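Local coordinates for Kid toxin protein (Escherichia coli, PDB 1M1F), which acts as the toxin of a plasmid-borne type II toxin-antitoxin system, probably cleaving RNA, and kills daughter cells that have lost the plasmid, at the interface of chains A and B. Residues are numbered along the deposited sequence; one frame, centred on the assembly and turned at random. Chains: chain A/B, Kid toxin protein.

Contact 1: the interface of chains A and B. Residues chain A 105-106, 109-110; chain B 102, 105-106, 108-109.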
loop_
_atom_site.group_PDB
_atom_site.type_symbol
_atom_site.label_atom_id
_atom_site.label_comp_id
_atom_site.label_asym_id
_atom_site.label_seq_id
_atom_site.Cartn_x
_atom_site.Cartn_y
_atom_site.Cartn_z
ATOM N N LEU A 105 -3.275 1.926 -9.902
ATOM C CA LEU A 105 -3.023 0.892 -8.905
ATOM C C LEU A 105 -3.294 -0.504 -9.459
ATOM O O LEU A 105 -2.620 -1.477 -9.082
ATOM C CB LEU A 105 -3.878 1.140 -7.664
ATOM C CG LEU A 105 -3.379 2.303 -6.798
ATOM C CD1 LEU A 105 -4.465 2.809 -5.862
ATOM C CD2 LEU A 105 -2.151 1.899 -5.995
ATOM N N SER A 106 -4.261 -0.606 -10.366
ATOM C CA SER A 106 -4.606 -1.886 -10.971
ATOM C C SER A 106 -3.423 -2.490 -11.718
ATOM O O SER A 106 -3.288 -3.712 -11.790
ATOM C CB SER A 106 -5.793 -1.741 -11.923
ATOM O OG SER A 106 -6.283 -3.028 -12.275
ATOM N N LEU A 109 -1.066 -3.780 -8.415
ATOM C CA LEU A 109 -1.631 -4.571 -7.318
ATOM C C LEU A 109 -2.557 -5.717 -7.752
ATOM O O LEU A 109 -3.372 -6.191 -6.946
ATOM C CB LEU A 109 -2.392 -3.641 -6.376
ATOM C CG LEU A 109 -1.605 -2.463 -5.806
ATOM C CD1 LEU A 109 -2.489 -1.768 -4.808
ATOM C CD2 LEU A 109 -0.267 -2.849 -5.176
ATOM N N THR A 110 -2.410 -6.194 -8.987
ATOM C CA THR A 110 -3.303 -7.225 -9.525
ATOM C C THR A 110 -2.608 -8.073 -10.580
ATOM O O THR A 110 -1.456 -7.864 -10.956
ATOM C CB THR A 110 -4.602 -6.605 -10.160
ATOM O OG1 THR A 110 -4.349 -6.146 -11.501
ATOM C CG2 THR A 110 -5.073 -5.349 -9.433
ATOM O OXT THR A 110 -3.233 -8.995 -11.116
ATOM N N LEU B 102 -2.712 -11.824 -5.206
ATOM C CA LEU B 102 -3.116 -10.744 -6.112
ATOM C C LEU B 102 -4.631 -10.703 -6.245
ATOM O O LEU B 102 -5.227 -9.630 -6.333
ATOM C CB LEU B 102 -2.466 -10.926 -7.478
ATOM C CG LEU B 102 -0.951 -10.727 -7.491
ATOM C CD1 LEU B 102 -0.402 -11.176 -8.831
ATOM C CD2 LEU B 102 -0.549 -9.283 -7.194
ATOM N N LEU B 105 -5.824 -9.033 -2.935
ATOM C CA LEU B 105 -5.344 -7.663 -2.884
ATOM C C LEU B 105 -6.077 -6.780 -3.895
ATOM O O LEU B 105 -6.479 -5.656 -3.578
ATOM C CB LEU B 105 -3.834 -7.638 -3.115
ATOM C CG LEU B 105 -3.207 -6.255 -3.239
ATOM C CD1 LEU B 105 -3.389 -5.420 -1.995
ATOM C CD2 LEU B 105 -1.731 -6.448 -3.550
ATOM N N SER B 106 -6.303 -7.315 -5.094
ATOM C CA SER B 106 -6.949 -6.568 -6.167
ATOM C C SER B 106 -8.311 -6.022 -5.769
ATOM O O SER B 106 -8.742 -4.987 -6.293
ATOM C CB SER B 106 -7.098 -7.421 -7.444
ATOM O OG SER B 106 -8.089 -8.435 -7.333
ATOM N N ILE B 108 -9.252 -4.478 -3.198
ATOM C CA ILE B 108 -9.270 -3.181 -2.539
ATOM C C ILE B 108 -9.601 -2.076 -3.545
ATOM O O ILE B 108 -9.941 -0.966 -3.143
ATOM C CB ILE B 108 -7.939 -2.849 -1.787
ATOM C CG1 ILE B 108 -6.774 -2.546 -2.731
ATOM C CG2 ILE B 108 -7.568 -3.937 -0.800
ATOM C CD1 ILE B 108 -5.579 -1.849 -2.025
ATOM N N LEU B 109 -9.482 -2.380 -4.838
ATOM C CA LEU B 109 -9.728 -1.419 -5.923
ATOM C C LEU B 109 -11.119 -1.531 -6.526
ATOM O O LEU B 109 -11.480 -0.763 -7.427
ATOM C CB LEU B 109 -8.712 -1.608 -7.052
ATOM C CG LEU B 109 -7.243 -1.639 -6.630
ATOM C CD1 LEU B 109 -6.378 -1.918 -7.852
ATOM C CD2 LEU B 109 -6.808 -0.349 -5.955
#

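Contact 2: the interface of chains A and B. Residues chain A 75, 108-109; chain B 3, 28-29, 33, 41.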
loop_
_atom_site.group_PDB
_atom_site.type_symbol
_atom_site.label_atom_id
_atom_site.label_comp_id
_atom_site.label_asym_id
_atom_site.label_seq_id
_atom_site.Cartn_x
_atom_site.Cartn_y
_atom_site.Cartn_z
ATOM N N ASP A 75 2.020 5.164 -7.059
ATOM C CA ASP A 75 3.037 4.143 -6.843
ATOM C C ASP A 75 3.400 3.939 -5.372
ATOM O O ASP A 75 4.205 3.061 -5.078
ATOM C CB ASP A 75 4.306 4.428 -7.657
ATOM C CG ASP A 75 4.836 5.841 -7.495
ATOM O OD1 ASP A 75 4.106 6.755 -7.061
ATOM O OD2 ASP A 75 6.006 6.134 -7.830
ATOM N N ILE A 108 -0.349 -2.520 -10.849
ATOM C CA ILE A 108 0.690 -3.073 -9.966
ATOM C C ILE A 108 0.183 -3.959 -8.836
ATOM O O ILE A 108 0.951 -4.746 -8.290
ATOM C CB ILE A 108 1.603 -1.955 -9.371
ATOM C CG1 ILE A 108 0.789 -0.839 -8.705
ATOM C CG2 ILE A 108 2.536 -1.415 -10.430
ATOM C CD1 ILE A 108 1.623 0.059 -7.839
ATOM N N LEU A 109 -1.066 -3.780 -8.415
ATOM C CA LEU A 109 -1.631 -4.571 -7.318
ATOM C C LEU A 109 -2.557 -5.717 -7.752
ATOM O O LEU A 109 -3.372 -6.191 -6.946
ATOM C CB LEU A 109 -2.392 -3.641 -6.376
ATOM C CG LEU A 109 -1.605 -2.463 -5.806
ATOM C CD1 LEU A 109 -2.489 -1.768 -4.808
ATOM C CD2 LEU A 109 -0.267 -2.849 -5.176
ATOM N N ARG B 3 8.445 -9.807 -7.708
ATOM C CA ARG B 3 7.125 -10.157 -7.211
ATOM C C ARG B 3 7.152 -11.620 -6.798
ATOM O O ARG B 3 7.642 -12.480 -7.537
ATOM C CB ARG B 3 6.083 -9.969 -8.310
ATOM C CG ARG B 3 4.724 -10.570 -7.982
ATOM C CD ARG B 3 3.705 -10.373 -9.086
ATOM N NE ARG B 3 3.177 -9.016 -9.026
ATOM C CZ ARG B 3 2.323 -8.490 -9.889
ATOM N NH1 ARG B 3 1.928 -7.235 -9.715
ATOM N NH2 ARG B 3 1.871 -9.198 -10.923
ATOM N N VAL B 28 4.811 -7.527 -3.782
ATOM C CA VAL B 28 3.692 -7.527 -4.709
ATOM C C VAL B 28 4.008 -6.913 -6.065
ATOM O O VAL B 28 3.410 -7.287 -7.072
ATOM C CB VAL B 28 2.537 -6.736 -4.084
ATOM C CG1 VAL B 28 1.459 -6.377 -5.116
ATOM C CG2 VAL B 28 1.994 -7.508 -2.906
ATOM N N THR B 29 4.917 -5.952 -6.103
ATOM C CA THR B 29 5.222 -5.248 -7.345
ATOM C C THR B 29 6.323 -5.925 -8.145
ATOM O O THR B 29 7.177 -6.602 -7.588
ATOM C CB THR B 29 5.615 -3.799 -7.055
ATOM O OG1 THR B 29 6.410 -3.741 -5.857
ATOM C CG2 THR B 29 4.388 -2.958 -6.746
ATOM N N PHE B 33 9.529 -2.166 -11.665
ATOM C CA PHE B 33 8.981 -1.178 -10.739
ATOM C C PHE B 33 9.864 -1.076 -9.502
ATOM O O PHE B 33 10.196 0.016 -9.057
ATOM C CB PHE B 33 7.566 -1.586 -10.345
ATOM C CG PHE B 33 6.914 -0.692 -9.322
ATOM C CD1 PHE B 33 7.203 -0.817 -7.972
ATOM C CD2 PHE B 33 5.959 0.233 -9.710
ATOM C CE1 PHE B 33 6.583 -0.010 -7.039
ATOM C CE2 PHE B 33 5.324 1.031 -8.775
ATOM C CZ PHE B 33 5.630 0.904 -7.437
ATOM N N VAL B 41 6.119 -2.429 -3.115
ATOM C CA VAL B 41 4.913 -2.576 -2.321
ATOM C C VAL B 41 4.925 -4.018 -1.807
ATOM O O VAL B 41 5.175 -4.963 -2.584
ATOM C CB VAL B 41 3.644 -2.332 -3.142
ATOM C CG1 VAL B 41 2.407 -2.495 -2.270
ATOM C CG2 VAL B 41 3.687 -0.957 -3.774
#

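Contact 3: the interface of chains A and B. Residues chain A 39, 78-81, 85; chain B 15, 18.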
loop_
_atom_site.group_PDB
_atom_site.type_symbol
_atom_site.label_atom_id
_atom_site.label_comp_id
_atom_site.label_asym_id
_atom_site.label_seq_id
_atom_site.Cartn_x
_atom_site.Cartn_y
_atom_site.Cartn_z
ATOM N N LEU A 39 -8.018 0.459 9.091
ATOM C CA LEU A 39 -6.713 0.546 8.441
ATOM C C LEU A 39 -6.882 0.826 6.948
ATOM O O LEU A 39 -6.610 -0.030 6.112
ATOM C CB LEU A 39 -5.916 -0.755 8.642
ATOM C CG LEU A 39 -5.392 -0.990 10.059
ATOM C CD1 LEU A 39 -4.878 -2.426 10.220
ATOM C CD2 LEU A 39 -4.299 0.023 10.385
ATOM N N ARG A 78 -0.115 2.883 0.979
ATOM C CA ARG A 78 0.236 2.532 2.336
ATOM C C ARG A 78 -1.010 2.331 3.164
ATOM O O ARG A 78 -1.954 3.119 3.084
ATOM C CB ARG A 78 1.017 3.679 2.933
ATOM C CG ARG A 78 1.643 3.410 4.186
ATOM C CD ARG A 78 2.763 4.370 4.448
ATOM N NE ARG A 78 2.985 4.334 5.851
ATOM C CZ ARG A 78 3.636 5.242 6.537
ATOM N NH1 ARG A 78 4.209 6.280 5.943
ATOM N NH2 ARG A 78 3.717 5.073 7.833
ATOM N N THR A 79 -1.004 1.281 3.971
ATOM C CA THR A 79 -2.067 1.013 4.915
ATOM C C THR A 79 -1.736 1.770 6.191
ATOM O O THR A 79 -0.651 1.594 6.746
ATOM C CB THR A 79 -2.114 -0.490 5.185
ATOM O OG1 THR A 79 -2.456 -1.179 3.970
ATOM C CG2 THR A 79 -3.190 -0.833 6.182
ATOM N N ILE A 80 -2.645 2.622 6.649
ATOM C CA ILE A 80 -2.378 3.403 7.861
ATOM C C ILE A 80 -3.549 3.398 8.824
ATOM O O ILE A 80 -4.707 3.264 8.434
ATOM C CB ILE A 80 -1.981 4.882 7.520
ATOM C CG1 ILE A 80 -3.103 5.616 6.780
ATOM C CG2 ILE A 80 -0.676 4.921 6.715
ATOM C CD1 ILE A 80 -2.874 7.130 6.672
ATOM N N ASP A 81 -3.217 3.557 10.100
ATOM C CA ASP A 81 -4.224 3.702 11.129
ATOM C C ASP A 81 -4.499 5.199 11.199
ATOM O O ASP A 81 -3.806 5.943 11.887
ATOM C CB ASP A 81 -3.697 3.169 12.454
ATOM C CG ASP A 81 -4.751 3.129 13.527
ATOM O OD1 ASP A 81 -5.710 3.937 13.472
ATOM O OD2 ASP A 81 -4.681 2.309 14.467
ATOM N N ARG A 85 -3.172 7.986 13.929
ATOM C CA ARG A 85 -2.302 9.039 13.447
ATOM C C ARG A 85 -2.924 10.443 13.543
ATOM O O ARG A 85 -2.239 11.419 13.310
ATOM C CB ARG A 85 -1.887 8.762 12.000
ATOM C CG ARG A 85 -0.860 7.647 11.851
ATOM C CD ARG A 85 -0.449 7.332 10.401
ATOM N NE ARG A 85 0.550 6.271 10.407
ATOM C CZ ARG A 85 1.859 6.454 10.517
ATOM N NH1 ARG A 85 2.385 7.670 10.544
ATOM N NH2 ARG A 85 2.657 5.405 10.595
ATOM N N ALA B 15 2.355 2.993 13.655
ATOM C CA ALA B 15 1.353 3.580 14.533
ATOM C C ALA B 15 0.146 2.691 14.726
ATOM O O ALA B 15 -0.305 2.038 13.802
ATOM C CB ALA B 15 0.872 4.912 13.942
ATOM N N GLU B 18 -1.329 -0.629 12.863
ATOM C CA GLU B 18 -0.454 -0.996 11.749
ATOM C C GLU B 18 0.456 -2.130 12.178
ATOM O O GLU B 18 0.879 -2.187 13.332
ATOM C CB GLU B 18 0.392 0.200 11.311
ATOM C CG GLU B 18 -0.431 1.315 10.703
ATOM C CD GLU B 18 0.283 2.644 10.672
ATOM O OE1 GLU B 18 1.534 2.689 10.781
ATOM O OE2 GLU B 18 -0.431 3.659 10.524
#

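Contact 1: the interface of chains A and B
B:Leu109 crosses A:Leu105 at about a right angle and, together with A:Leu109, forms the apolar centre of this patch, an example of how leucines near a chain terminus can pack at a homodimer interface. Both methyls of B:Leu109 take part. CD2 of B:Leu109 packs against CB of A:Leu105 at 3.7 Å, while CD1 of B:Leu109 reaches past it to the backbone of the next residue, 3.6 Å from CA of A:Ser106. The chi1 of B:Leu109 (-51°) sets CG beside its own backbone N and opposite the carbonyl carbon, and from there the isobutyl fork extends to the end of the partner's helix. A:Leu109 packs against the other chain in its turn: its CB lies 4.0 Å from CD2 of B:Leu105, and its CD1 comes within 4.2 Å of CD1 of B:Ile108, the two side chains again crossing steeply.

Further out stands A:Thr110, the last residue of its chain. Methyl CG2 of A:Thr110 rests on CB of B:Ser106 at 3.5 Å, and B:Leu102 turns both its methyls toward the threonine backbone. The hydroxyl OG1 of A:Thr110 hydrogen-bonds to the carbonyl O of A:Ser106 in the carbonyl plane (2.7 Å), which fixes the threonine rotation and leaves CG2 facing chain B. The patch thus joins the ends of the two helices 95-106 and the C-terminal tails that follow them.

Contact 2: the interface of chains A and B
A:Ile108 meets B:Phe33 at about a right angle in this part of the PemK/MazF-family dimer, where the C-terminal tail of one toxin subunit lies against helix 31-37 of the other. The isoleucine can be followed outward. CB of A:Ile108 is 4.0 Å from the methyl CG2 of B:Thr29. At the branch, CG2 of A:Ile108 turns to the phenyl ring and approaches CD2 of B:Phe33 at 3.9 Å. The other arm leaves through CG1, placed between the backbone N and the carbonyl carbon (chi1 52°), and ends in CD1 of A:Ile108, which lies 3.9 Å from CE2 of B:Phe33. Both arms lie over the rim of one ring face, the face that CG2 of B:Thr29 also covers.

The ring has further neighbours. The carbonyl O of A:Asp75 lies in plane at the edge, 3.5 Å from CZ of B:Phe33. CB of A:Asp75 lies by the same edge, near CE2 of B:Phe33. B:Thr29 is steadied from its own chain, as its hydroxyl OG1 accepts a hydrogen bond from the backbone N of B:Val41 at 3.1 Å.

Beside the isoleucine, methyl CD2 of A:Leu109 rests against both CG1 of B:Val28, 3.9 Å away, and CG1 of B:Val41. Within chain B, B:Arg3, bent at chi3 (-79°), hydrogen-bonds through NE to the carbonyl O of B:Val28 at 2.6 Å; this acceptor lies close to the guanidinium plane but the donor is tilted from the carbonyl plane. The bond places NH1 of B:Arg3 3.0 Å from the carbonyl O of A:Ile108, although its N-H points away and makes no hydrogen bond there.

Contact 3: the interface of chains A and B
Extended side chains bring A:Arg85 and B:Glu18 together across the interface. In the arginine, chi2 and chi3 are both 179°, a straight run from CG to NE that carries the guanidinium out to the partner, and chi4 of -88° then swings its plane across the chain to present NE and NH2 side-on. The glutamate, also extended beyond CG, meets it at about a right angle. Their flat ends are only 4° from coplanar, the classic geometry of a two-pronged salt bridge. NE of A:Arg85 donates to OE2 of B:Glu18 at 2.8 Å. NH2 of A:Arg85 donates to OE1 of B:Glu18 at 2.9 Å. Each carboxylate oxygen offers a syn lone pair, and both bonds are nearly straight.

Further donors add to the grip. The backbone N of A:Asp81 reaches the anti lone pair of OE2 of B:Glu18 at 2.8 Å, and the backbone N of B:Ala15 comes to OE1 of B:Glu18 from above the carboxylate plane at 3.0 Å. Each oxygen accepts at least two hydrogen bonds, which holds the group against rotation. The methyl of B:Ala15 covers one face of the guanidinium toward its rim. NH2 of A:Arg78, 4.4 Å from OE1 of B:Glu18, may add favourable charge. A:Ile80 lies alongside B:Glu18, pointing the same way. Matched charge and straight, directed bonds probably help fix the register of the two subunits in the toxin homodimer.

Contact 1 and contact 2 are neighbours, the centres of their C-alpha atoms about 9 Å apart, and they share A:Leu109, so the C-terminal tail of one subunit serves both. Contact 3 is more distant, about 18 Å from contact 1 and 19 Å from contact 2 between the same kind of centres, and shares no residue with either. In the contacts described, mainly apolar packing around the chain ends is complemented by a separate charged site. Because the interface is two-fold symmetric, each contact recurs with the chains exchanged, and the paired sites together should set the relative orientation of the subunits.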